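Local coordinates for natterin-like protein (Lethenteron camtschaticum, PDB 6IUL), which acts as a pore-forming cytotoxin of lamprey immunity, probably recognising cell-surface glycans through a jacalin-like lectin module and perforating membranes through an aerolysin-type module, at residues Leu89-Lys93 with Phe103-Thr107; Ser77-Trp81 with Leu111-Ile117; Ile10-Gly16 with Ile135-Gly139; Lys197-Thr202 with His238-Ser243. One frame throughout, in Å; residues are numbered along the deposited sequence.

Overall arrangement
The four contacts sample two modules of one elongated chain, probably one for recognition and one for pore formation. Contacts 1, 2 and 3 gather in the jacalin-like lectin range, their centres 9 to 14 Å apart. Contacts 1 and 2 share one four-stranded antiparallel sheet, in which strands 75-82 and 89-96 are neighbours. Contact 3 pairs strand 6-12 with the start of strand 135-155, enclosing both of the others in sequence; its Ile11 and Met138 pack against Leu89 of contact 1 and Leu80 of contact 2. Contact 4 follows later in the chain, in the toxin-like range, with its centre 41 to 43 Å from the rest. Contacts 3 and 4 belong to the same large mixed sheet, which strand 135-155 carries from the lectin range into the toxin-like range.

Contact 1: residues Leu89-Lys93 with Phe103-Thr107; sequences LGAIK and FAKMT
The Phe103 ring is the flat group that meets strand 89-93. The aliphatic chain of Lys93 crosses one face obliquely, with CD 4.2 Å above the ring plane and displaced toward the rim. At the edge, in the plane, sits the carbonyl of Ile92, with its O 3.4 Å from Phe103 CD1. Ala91 CB approaches the ring obliquely. The Lys93 torsions carry the chain across the ring: CG lies opposite the backbone nitrogen (chi1 179°) and the rest is fully extended. The ammonium ends 5.5 Å from the ring centroid, measured from Lys93 NZ, so any cation-pi attraction is weak at best.

Beneath the side chains the strands run antiparallel. Ile92 and Ala104 form a hydrogen-bonded pair: Ile92 N donates to Ala104 O and Ala104 N to Ile92 O, both at 2.9 Å and nearly straight. A third bond, from Met106 N to Gly90 O at 3.0 Å, carries the pairing beyond the end of strand 101-105, where Met106 CG also rests against that same carbonyl. Ala91 and Lys105 touch through their CB atoms at 3.7 Å, on the face that carries Lys93 and Phe103, and Leu111 adds apolar cover there. Ile92 and Ala104 face the other way, toward Phe140 and Val35 in the protein interior.

Gly90 and Ala91 together stand opposite Trp81 on the neighbouring strand, a classic beta bulge. The contact is thus a beta hairpin at the margin of a four-stranded Greek-key sheet, one of the building blocks of the beta-prism fold of jacalin-like lectins.

Contact 2: residues Ser77-Trp81 with Leu111-Ile117; sequences SLSLW and LKTEYKI
Two first torsions bring Trp81 and Glu114 alongside each other. Trp81 holds its CG beside its own backbone nitrogen (chi1 -75°), whereas Glu114 swings CG over to the carbonyl side (chi1 176°) and stays extended to the carboxylate. The side chains therefore run the same way, ring and carboxylate planes only 26° apart, with Glu114 CG 3.4 Å above the indole plane near its rim. The opposite face of the indole is taken by Leu111, whose CD1 lies 4.1 Å from the centroid of the five-membered ring in a CH-pi contact.

Between the backbones, Leu80 and Tyr115 exchange two hydrogen bonds as an antiparallel hydrogen-bonded pair, and the Leu80 carbonyl also sits at the edge of the Tyr115 ring. Ile117 N bonds Leu78 O at 2.9 Å; in the other direction a water takes over, accepting from Leu78 N and donating to Ile117 O. Leu78 and Ile117 lie side by side, CD2 of the leucine 3.8 Å from CG1 of the isoleucine, on the face that Phe140 and Phe142 cover from strand 135-155.

On the Trp81 face the chemistry turns polar. Ser79 OG donates a short bond, 2.6 Å, to Glu114 OE2, using the anti lone pair of that oxygen. Lys116 NZ reaches the same OE2 at 3.3 Å as a salt bridge, and has a weak, long ion pair with Glu175 of the second subunit. One carboxylate oxygen is thus gripped by a hydroxyl and an ammonium, which probably stabilises its negative charge although the chain leading to it lies against an aromatic face.

Contact 3: residues Ile10-Gly16 with Ile135-Gly139; sequences IIGGQGG and IDSMG
Ile11 and Met138 satisfy each other's main chains. Ile11 N donates to Met138 O at 3.0 Å in an almost straight bond, though the donor stands well above the carbonyl plane, and Met138 N returns a bond of the same length to Ile11 O. Farther along, Gly13 N gives a shorter bond, 2.7 Å, to Asp136 O, beyond the regular strand pairing.

The bend that carries Gly13 there starts at Gly12, whose phi of 142° belongs to a backbone region used almost exclusively by glycine. Asp136 and Ser137 jointly face Arg130, a classic beta bulge. A glycine-rich N-terminal loop beside an aspartate-bearing loop is the layout of the sugar site in jacalin-related lectins, so this corner is consistent with such a site.

The Asp136 side chain packs closely on the glycine loop: CB lies 3.1 Å from Gly15 O, and OD1 is 3.4 Å from Gly16 CA. Its OD2 has a long, weak ion pair with Arg88, while Gly16 O accepts a hydrogen bond from Arg130. Apolar contact comes from Ile10, whose CG2 meets Ser137 CB at 3.6 Å.

Contact 4: residues Lys197-Thr202 with His238-Ser243; sequences KSSWST and HAVEES
Trp200 and Val240 make the close end of this contact. Trp200 N donates to Val240 O at 3.0 Å, and the same carbonyl lies at the edge of the indole, 3.5 Å from CE3. Val240 CG1 presses on Trp200 O at 3.2 Å, while its methyls meet Thr202 CG2 tip to tip. The far rim of the indole (CZ3, CH2) touches His238 CB and CD2, the two rings oblique to each other, and Trp200 NE1 is bonded to Tyr156.

The extended Glu242 side chain reaches back along the sequence to the turn before its strand: OE1 accepts a hydrogen bond from His238 ND1 at 2.9 Å, near the plane of the imidazole, and OE2 one from Ala239 N at 2.8 Å. Both oxygens are therefore engaged, and the histidine ring cannot readily rotate.

Toward the other end the side chains thin out. Ser198 and Glu242 exchange two backbone bonds, but Lys197 and Ser243 touch only through CG and CB at 4.1 Å. Ser199 OG stands 3.7 Å from Glu241 CD on this exposed face.

Strands 184-200 and 241-256 thus pair antiparallel, flanking the hairpin 212-238; this topology fits the aerolysin-type pore-forming fold, in which such a flanked hairpin is probably the membrane-inserting element.

Contact 1: residues Leu89-Lys93 with Phe103-Thr107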
loop_
_atom_site.group_PDB
_atom_site.type_symbol
_atom_site.label_atom_id
_atom_site.label_comp_id
_atom_site.label_asym_id
_atom_site.label_seq_id
_atom_site.Cartn_x
_atom_site.Cartn_y
_atom_site.Cartn_z
ATOM N N LEU A 89 -23.118 41.445 0.108
ATOM C CA LEU A 89 -23.214 40.073 0.579
ATOM C C LEU A 89 -23.678 40.138 2.027
ATOM O O LEU A 89 -23.167 40.943 2.799
ATOM C CB LEU A 89 -21.851 39.356 0.468
ATOM C CG LEU A 89 -21.804 37.928 0.989
ATOM C CD1 LEU A 89 -22.703 36.992 0.151
ATOM C CD2 LEU A 89 -20.374 37.404 0.979
ATOM N N GLY A 90 -24.610 39.274 2.393
ATOM C CA GLY A 90 -25.215 39.334 3.728
ATOM C C GLY A 90 -24.805 38.180 4.636
ATOM O O GLY A 90 -24.784 38.303 5.851
ATOM N N ALA A 91 -24.545 37.022 4.039
ATOM C CA ALA A 91 -24.217 35.850 4.806
ATOM C C ALA A 91 -23.612 34.755 3.947
ATOM O O ALA A 91 -23.888 34.662 2.767
ATOM C CB ALA A 91 -25.481 35.324 5.487
ATOM N N ILE A 92 -22.823 33.903 4.599
ATOM C CA ILE A 92 -22.255 32.705 4.020
ATOM C C ILE A 92 -22.527 31.535 4.976
ATOM O O ILE A 92 -22.275 31.614 6.170
ATOM C CB ILE A 92 -20.730 32.838 3.922
ATOM C CG1 ILE A 92 -20.353 34.005 3.020
ATOM C CG2 ILE A 92 -20.096 31.536 3.422
ATOM C CD1 ILE A 92 -18.921 34.469 3.196
ATOM N N LYS A 93 -23.044 30.443 4.441
ATOM C CA LYS A 93 -23.137 29.219 5.173
ATOM C C LYS A 93 -22.649 28.030 4.337
ATOM O O LYS A 93 -23.068 27.860 3.207
ATOM C CB LYS A 93 -24.587 28.983 5.564
ATOM C CG LYS A 93 -24.789 27.688 6.334
ATOM C CD LYS A 93 -26.209 27.587 6.855
ATOM C CE LYS A 93 -26.412 26.276 7.590
ATOM N NZ LYS A 93 -27.835 26.171 8.028
ATOM N N PHE A 103 -21.032 29.301 9.579
ATOM C CA PHE A 103 -22.128 30.228 9.307
ATOM C C PHE A 103 -21.754 31.610 9.791
ATOM O O PHE A 103 -21.545 31.803 10.975
ATOM C CB PHE A 103 -23.400 29.775 10.043
ATOM C CG PHE A 103 -24.671 30.518 9.623
ATOM C CD1 PHE A 103 -24.768 31.175 8.395
ATOM C CD2 PHE A 103 -25.790 30.502 10.434
ATOM C CE1 PHE A 103 -25.911 31.824 8.027
ATOM C CE2 PHE A 103 -26.977 31.134 10.056
ATOM C CZ PHE A 103 -27.040 31.791 8.852
ATOM N N ALA A 104 -21.614 32.550 8.868
ATOM C CA ALA A 104 -21.284 33.903 9.230
ATOM C C ALA A 104 -22.273 34.864 8.547
ATOM O O ALA A 104 -22.436 34.821 7.325
ATOM C CB ALA A 104 -19.851 34.198 8.823
ATOM N N LYS A 105 -22.921 35.710 9.341
ATOM C CA LYS A 105 -23.965 36.604 8.852
ATOM C C LYS A 105 -23.941 37.999 9.514
ATOM O O LYS A 105 -23.483 38.155 10.652
ATOM C CB LYS A 105 -25.338 35.957 9.095
ATOM C CG LYS A 105 -25.644 35.743 10.558
ATOM C CD LYS A 105 -27.067 35.313 10.840
ATOM C CE LYS A 105 -27.141 34.813 12.295
ATOM N NZ LYS A 105 -28.483 35.018 12.885
ATOM N N MET A 106 -24.373 39.007 8.752
ATOM C CA MET A 106 -24.933 40.255 9.289
ATOM C C MET A 106 -25.716 40.255 10.600
ATOM O O MET A 106 -26.774 39.687 10.682
ATOM C CB MET A 106 -26.139 40.688 8.467
ATOM C CG MET A 106 -25.841 41.244 7.143
ATOM S SD MET A 106 -27.402 41.742 6.389
ATOM C CE MET A 106 -28.575 40.444 6.611
ATOM N N THR A 107 -25.230 40.986 11.580
ATOM C CA THR A 107 -25.726 40.932 12.954
ATOM C C THR A 107 -27.069 41.624 13.130
ATOM O O THR A 107 -27.817 41.244 13.987
ATOM C CB THR A 107 -24.726 41.620 13.934
ATOM O OG1 THR A 107 -24.532 42.990 13.550
ATOM C CG2 THR A 107 -23.366 40.858 13.923
#

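Contact 2: residues Ser77-Trp81 with Leu111-Ile117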
loop_
_atom_site.group_PDB
_atom_site.type_symbol
_atom_site.label_atom_id
_atom_site.label_comp_id
_atom_site.label_asym_id
_atom_site.label_seq_id
_atom_site.Cartn_x
_atom_site.Cartn_y
_atom_site.Cartn_z
ATOM N N SER A 77 -22.444 21.439 0.779
ATOM C CA SER A 77 -23.463 22.438 0.409
ATOM C C SER A 77 -22.984 23.819 0.822
ATOM O O SER A 77 -22.230 23.968 1.753
ATOM C CB SER A 77 -24.813 22.119 1.066
ATOM O OG SER A 77 -24.732 22.229 2.473
ATOM N N LEU A 78 -23.428 24.814 0.093
ATOM C CA LEU A 78 -23.109 26.199 0.339
ATOM C C LEU A 78 -24.324 27.059 0.026
ATOM O O LEU A 78 -24.964 26.862 -0.982
ATOM C CB LEU A 78 -21.971 26.618 -0.572
ATOM C CG LEU A 78 -21.663 28.141 -0.603
ATOM C CD1 LEU A 78 -20.867 28.515 0.609
ATOM C CD2 LEU A 78 -20.871 28.516 -1.838
ATOM N N SER A 79 -24.611 28.019 0.881
ATOM C CA SER A 79 -25.620 29.027 0.624
ATOM C C SER A 79 -25.058 30.402 0.841
ATOM O O SER A 79 -24.270 30.626 1.743
ATOM C CB SER A 79 -26.792 28.839 1.578
ATOM O OG SER A 79 -27.511 27.684 1.199
ATOM N N LEU A 80 -25.464 31.321 -0.008
ATOM C CA LEU A 80 -25.148 32.703 0.139
ATOM C C LEU A 80 -26.447 33.516 0.203
ATOM O O LEU A 80 -27.468 33.140 -0.400
ATOM C CB LEU A 80 -24.311 33.159 -1.034
ATOM C CG LEU A 80 -22.979 32.423 -1.221
ATOM C CD1 LEU A 80 -22.338 32.871 -2.518
ATOM C CD2 LEU A 80 -22.038 32.682 -0.064
ATOM N N TRP A 81 -26.402 34.619 0.965
ATOM C CA TRP A 81 -27.514 35.564 1.104
ATOM C C TRP A 81 -27.030 36.974 0.820
ATOM O O TRP A 81 -25.893 37.367 1.161
ATOM C CB TRP A 81 -28.028 35.578 2.523
ATOM C CG TRP A 81 -28.846 34.450 2.969
ATOM C CD1 TRP A 81 -30.181 34.424 3.106
ATOM C CD2 TRP A 81 -28.362 33.188 3.461
ATOM N NE1 TRP A 81 -30.583 33.188 3.619
ATOM C CE2 TRP A 81 -29.481 32.431 3.856
ATOM C CE3 TRP A 81 -27.092 32.623 3.572
ATOM C CZ2 TRP A 81 -29.384 31.153 4.340
ATOM C CZ3 TRP A 81 -26.981 31.372 4.064
ATOM C CH2 TRP A 81 -28.142 30.632 4.459
ATOM N N LEU A 111 -32.222 37.742 7.612
ATOM C CA LEU A 111 -31.942 37.028 6.315
ATOM C C LEU A 111 -33.198 36.700 5.530
ATOM O O LEU A 111 -34.113 36.141 6.080
ATOM C CB LEU A 111 -31.142 35.732 6.540
ATOM C CG LEU A 111 -29.729 35.956 7.116
ATOM C CD1 LEU A 111 -29.125 34.599 7.386
ATOM C CD2 LEU A 111 -28.855 36.807 6.219
ATOM N N LYS A 112 -33.222 37.006 4.243
ATOM C CA LYS A 112 -34.400 36.712 3.427
ATOM C C LYS A 112 -34.403 35.585 2.420
ATOM O O LYS A 112 -34.881 34.499 2.692
ATOM C CB LYS A 112 -34.864 37.984 2.707
ATOM C CG LYS A 112 -35.615 38.916 3.663
ATOM C CD LYS A 112 -36.512 39.943 2.976
ATOM C CE LYS A 112 -37.537 40.467 3.974
ATOM N NZ LYS A 112 -38.573 41.323 3.342
ATOM N N THR A 113 -33.882 35.797 1.237
ATOM C CA THR A 113 -33.807 34.701 0.270
ATOM C C THR A 113 -32.412 34.016 0.291
ATOM O O THR A 113 -31.392 34.650 0.123
ATOM C CB THR A 113 -34.097 35.199 -1.145
ATOM O OG1 THR A 113 -35.282 36.012 -1.124
ATOM C CG2 THR A 113 -34.350 34.009 -2.099
ATOM N N GLU A 114 -32.443 32.706 0.482
ATOM C CA GLU A 114 -31.276 31.862 0.464
ATOM C C GLU A 114 -30.981 31.358 -0.963
ATOM O O GLU A 114 -31.849 30.804 -1.644
ATOM C CB GLU A 114 -31.526 30.682 1.397
ATOM C CG GLU A 114 -30.408 29.645 1.404
ATOM C CD GLU A 114 -30.658 28.519 2.369
ATOM O OE1 GLU A 114 -31.719 28.495 3.024
ATOM O OE2 GLU A 114 -29.823 27.594 2.463
ATOM N N TYR A 115 -29.756 31.575 -1.408
ATOM C CA TYR A 115 -29.298 31.085 -2.704
ATOM C C TYR A 115 -28.403 29.883 -2.452
ATOM O O TYR A 115 -27.273 29.998 -1.948
ATOM C CB TYR A 115 -28.571 32.177 -3.457
ATOM C CG TYR A 115 -29.505 33.323 -3.747
ATOM C CD1 TYR A 115 -30.357 33.300 -4.861
ATOM C CD2 TYR A 115 -29.565 34.405 -2.895
ATOM C CE1 TYR A 115 -31.235 34.351 -5.106
ATOM C CE2 TYR A 115 -30.442 35.465 -3.130
ATOM C CZ TYR A 115 -31.275 35.434 -4.223
ATOM O OH TYR A 115 -32.122 36.481 -4.454
ATOM N N LYS A 116 -28.958 28.720 -2.765
ATOM C CA LYS A 116 -28.268 27.471 -2.603
ATOM C C LYS A 116 -27.407 27.268 -3.826
ATOM O O LYS A 116 -27.905 27.278 -4.917
ATOM C CB LYS A 116 -29.256 26.338 -2.391
ATOM C CG LYS A 116 -30.041 26.435 -1.088
ATOM C CD LYS A 116 -30.900 25.184 -0.916
ATOM C CE LYS A 116 -31.272 24.824 0.510
ATOM N NZ LYS A 116 -32.246 25.744 1.147
ATOM N N ILE A 117 -26.108 27.118 -3.604
ATOM C CA ILE A 117 -25.137 27.158 -4.655
ATOM C C ILE A 117 -24.757 25.717 -5.109
ATOM O O ILE A 117 -24.652 24.779 -4.286
ATOM C CB ILE A 117 -23.862 27.852 -4.123
ATOM C CG1 ILE A 117 -24.207 29.234 -3.557
ATOM C CG2 ILE A 117 -22.784 27.950 -5.198
ATOM C CD1 ILE A 117 -24.805 30.241 -4.544
HETATM O O HOH W 1 -25.751 24.078 -2.002
#

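Contact 3: residues Ile10-Gly16 with Ile135-Gly139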
loop_
_atom_site.group_PDB
_atom_site.type_symbol
_atom_site.label_atom_id
_atom_site.label_comp_id
_atom_site.label_asym_id
_atom_site.label_seq_id
_atom_site.Cartn_x
_atom_site.Cartn_y
_atom_site.Cartn_z
ATOM N N ILE A 10 -21.797 34.196 -8.023
ATOM C CA ILE A 10 -21.586 35.399 -7.187
ATOM C C ILE A 10 -22.912 35.974 -6.689
ATOM O O ILE A 10 -23.851 36.139 -7.449
ATOM C CB ILE A 10 -20.838 36.460 -7.975
ATOM C CG1 ILE A 10 -19.460 35.917 -8.371
ATOM C CG2 ILE A 10 -20.715 37.760 -7.187
ATOM C CD1 ILE A 10 -18.673 36.884 -9.250
ATOM N N ILE A 11 -22.995 36.237 -5.392
ATOM C CA ILE A 11 -24.185 36.816 -4.766
ATOM C C ILE A 11 -23.852 38.150 -4.089
ATOM O O ILE A 11 -22.790 38.295 -3.470
ATOM C CB ILE A 11 -24.787 35.858 -3.739
ATOM C CG1 ILE A 11 -25.513 34.724 -4.469
ATOM C CG2 ILE A 11 -25.793 36.560 -2.804
ATOM C CD1 ILE A 11 -26.631 35.122 -5.428
ATOM N N GLY A 12 -24.750 39.129 -4.215
ATOM C CA GLY A 12 -24.572 40.430 -3.582
ATOM C C GLY A 12 -25.038 41.629 -4.394
ATOM O O GLY A 12 -26.002 41.534 -5.139
ATOM N N GLY A 13 -24.345 42.760 -4.243
ATOM C CA GLY A 13 -24.646 43.977 -5.000
ATOM C C GLY A 13 -23.772 44.203 -6.222
ATOM O O GLY A 13 -23.064 43.301 -6.642
ATOM N N GLN A 14 -23.760 45.437 -6.727
ATOM C CA GLN A 14 -23.066 45.822 -7.975
ATOM C C GLN A 14 -21.862 46.684 -7.771
ATOM O O GLN A 14 -21.078 46.879 -8.710
ATOM C CB GLN A 14 -24.037 46.575 -8.912
ATOM C CG GLN A 14 -25.435 46.001 -8.931
ATOM C CD GLN A 14 -25.510 44.764 -9.779
ATOM O OE1 GLN A 14 -24.986 43.678 -9.462
ATOM N NE2 GLN A 14 -26.197 44.918 -10.894
ATOM N N GLY A 15 -21.704 47.241 -6.569
ATOM C CA GLY A 15 -20.589 48.168 -6.288
ATOM C C GLY A 15 -19.312 47.428 -5.989
ATOM O O GLY A 15 -19.287 46.176 -6.045
ATOM N N GLY A 16 -18.256 48.189 -5.677
ATOM C CA GLY A 16 -16.961 47.681 -5.303
ATOM C C GLY A 16 -16.088 47.353 -6.470
ATOM O O GLY A 16 -16.552 47.380 -7.593
ATOM N N ILE A 135 -17.651 43.586 1.596
ATOM C CA ILE A 135 -17.828 42.680 0.484
ATOM C C ILE A 135 -19.159 42.954 -0.224
ATOM O O ILE A 135 -20.241 42.532 0.205
ATOM C CB ILE A 135 -17.757 41.217 0.946
ATOM C CG1 ILE A 135 -16.454 40.934 1.722
ATOM C CG2 ILE A 135 -17.927 40.292 -0.238
ATOM C CD1 ILE A 135 -15.195 41.161 0.931
ATOM N N ASP A 136 -19.082 43.694 -1.322
ATOM C CA ASP A 136 -20.265 43.995 -2.128
ATOM C C ASP A 136 -20.893 42.754 -2.752
ATOM O O ASP A 136 -22.105 42.611 -2.795
ATOM C CB ASP A 136 -19.876 44.973 -3.233
ATOM C CG ASP A 136 -19.480 46.340 -2.694
ATOM O OD1 ASP A 136 -18.270 46.497 -2.370
ATOM O OD2 ASP A 136 -20.388 47.229 -2.634
ATOM N N SER A 137 -20.044 41.863 -3.248
ATOM C CA SER A 137 -20.494 40.594 -3.764
ATOM C C SER A 137 -19.380 39.572 -3.720
ATOM O O SER A 137 -18.200 39.895 -3.765
ATOM C CB SER A 137 -21.060 40.785 -5.184
ATOM O OG SER A 137 -20.042 41.239 -6.028
ATOM N N MET A 138 -19.744 38.311 -3.601
ATOM C CA MET A 138 -18.726 37.250 -3.653
ATOM C C MET A 138 -19.334 35.919 -4.011
ATOM O O MET A 138 -20.536 35.671 -3.743
ATOM C CB MET A 138 -18.008 37.110 -2.329
ATOM C CG MET A 138 -16.625 36.492 -2.435
ATOM S SD MET A 138 -15.841 36.176 -0.848
ATOM C CE MET A 138 -15.211 37.752 -0.388
ATOM N N GLY A 139 -18.487 35.057 -4.611
ATOM C CA GLY A 139 -18.825 33.670 -4.779
ATOM C C GLY A 139 -17.594 32.809 -4.593
ATOM O O GLY A 139 -16.457 33.293 -4.581
#

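Contact 4: residues Lys197-Thr202 with His238-Ser243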
loop_
_atom_site.group_PDB
_atom_site.type_symbol
_atom_site.label_atom_id
_atom_site.label_comp_id
_atom_site.label_asym_id
_atom_site.label_seq_id
_atom_site.Cartn_x
_atom_site.Cartn_y
_atom_site.Cartn_z
ATOM N N LYS A 197 10.065 -0.460 -4.344
ATOM C CA LYS A 197 9.294 0.692 -3.872
ATOM C C LYS A 197 9.344 1.845 -4.846
ATOM O O LYS A 197 10.384 2.081 -5.471
ATOM C CB LYS A 197 9.786 1.142 -2.502
ATOM C CG LYS A 197 9.478 0.160 -1.390
ATOM C CD LYS A 197 9.622 0.746 0.014
ATOM C CE LYS A 197 8.760 -0.092 0.969
ATOM N NZ LYS A 197 8.828 0.309 2.393
ATOM N N SER A 198 8.237 2.581 -4.923
ATOM C CA SER A 198 8.099 3.774 -5.755
ATOM C C SER A 198 7.348 4.884 -4.995
ATOM O O SER A 198 6.329 4.629 -4.323
ATOM C CB SER A 198 7.323 3.439 -7.012
ATOM O OG SER A 198 8.121 2.782 -7.971
ATOM N N SER A 199 7.848 6.109 -5.102
ATOM C CA SER A 199 7.263 7.263 -4.425
ATOM C C SER A 199 7.494 8.551 -5.225
ATOM O O SER A 199 8.628 8.953 -5.497
ATOM C CB SER A 199 7.831 7.419 -3.038
ATOM O OG SER A 199 7.378 8.643 -2.464
ATOM N N TRP A 200 6.409 9.198 -5.628
ATOM C CA TRP A 200 6.490 10.535 -6.210
ATOM C C TRP A 200 5.948 11.547 -5.218
ATOM O O TRP A 200 4.796 11.445 -4.803
ATOM C CB TRP A 200 5.705 10.602 -7.484
ATOM C CG TRP A 200 6.234 9.798 -8.635
ATOM C CD1 TRP A 200 7.136 10.218 -9.584
ATOM C CD2 TRP A 200 5.855 8.468 -9.008
ATOM N NE1 TRP A 200 7.308 9.247 -10.522
ATOM C CE2 TRP A 200 6.558 8.151 -10.177
ATOM C CE3 TRP A 200 4.995 7.513 -8.454
ATOM C CZ2 TRP A 200 6.440 6.916 -10.814
ATOM C CZ3 TRP A 200 4.873 6.292 -9.063
ATOM C CH2 TRP A 200 5.577 6.000 -10.260
ATOM N N SER A 201 6.771 12.521 -4.841
ATOM C CA SER A 201 6.406 13.494 -3.827
ATOM C C SER A 201 5.235 14.364 -4.343
ATOM O O SER A 201 5.108 14.621 -5.525
ATOM C CB SER A 201 7.604 14.356 -3.429
ATOM O OG SER A 201 7.990 15.193 -4.553
ATOM N N THR A 202 4.399 14.821 -3.428
ATOM C CA THR A 202 3.337 15.761 -3.763
ATOM C C THR A 202 3.312 16.895 -2.756
ATOM O O THR A 202 3.827 16.755 -1.671
ATOM C CB THR A 202 1.951 15.067 -3.751
ATOM O OG1 THR A 202 1.640 14.661 -2.436
ATOM C CG2 THR A 202 1.929 13.815 -4.621
ATOM N N HIS A 238 -0.167 3.757 -11.543
ATOM C CA HIS A 238 0.411 3.548 -10.198
ATOM C C HIS A 238 -0.237 4.492 -9.193
ATOM O O HIS A 238 -0.690 5.571 -9.546
ATOM C CB HIS A 238 1.928 3.823 -10.197
ATOM C CG HIS A 238 2.684 3.033 -11.215
ATOM N ND1 HIS A 238 3.018 1.706 -11.024
ATOM C CD2 HIS A 238 3.158 3.371 -12.437
ATOM C CE1 HIS A 238 3.668 1.266 -12.088
ATOM N NE2 HIS A 238 3.774 2.258 -12.955
ATOM N N ALA A 239 -0.268 4.100 -7.927
ATOM C CA ALA A 239 -0.569 5.053 -6.891
ATOM C C ALA A 239 0.697 5.868 -6.685
ATOM O O ALA A 239 1.801 5.457 -7.057
ATOM C CB ALA A 239 -0.999 4.356 -5.608
ATOM N N VAL A 240 0.534 7.019 -6.059
ATOM C CA VAL A 240 1.632 7.926 -5.821
ATOM C C VAL A 240 2.724 7.277 -4.970
ATOM O O VAL A 240 3.903 7.601 -5.094
ATOM C CB VAL A 240 1.065 9.215 -5.192
ATOM C CG1 VAL A 240 2.022 9.871 -4.270
ATOM C CG2 VAL A 240 0.679 10.193 -6.283
ATOM N N GLU A 241 2.313 6.402 -4.065
ATOM C CA GLU A 241 3.210 5.666 -3.223
ATOM C C GLU A 241 2.847 4.199 -3.301
ATOM O O GLU A 241 1.683 3.823 -3.108
ATOM C CB GLU A 241 3.187 6.166 -1.798
ATOM C CG GLU A 241 4.539 5.903 -1.126
ATOM C CD GLU A 241 4.975 6.968 -0.155
ATOM O OE1 GLU A 241 4.394 8.075 -0.164
ATOM O OE2 GLU A 241 5.928 6.679 0.604
ATOM N N GLU A 242 3.844 3.368 -3.610
ATOM C CA GLU A 242 3.556 2.010 -4.035
ATOM C C GLU A 242 4.670 1.092 -3.666
ATOM O O GLU A 242 5.831 1.488 -3.644
ATOM C CB GLU A 242 3.356 1.962 -5.555
ATOM C CG GLU A 242 2.397 0.880 -5.955
ATOM C CD GLU A 242 1.779 1.123 -7.311
ATOM O OE1 GLU A 242 2.502 0.927 -8.311
ATOM O OE2 GLU A 242 0.570 1.462 -7.363
ATOM N N SER A 243 4.342 -0.159 -3.371
ATOM C CA SER A 243 5.378 -1.160 -3.167
ATOM C C SER A 243 4.952 -2.445 -3.851
ATOM O O SER A 243 3.761 -2.697 -4.014
ATOM C CB SER A 243 5.641 -1.365 -1.691
ATOM O OG SER A 243 4.799 -2.378 -1.235
#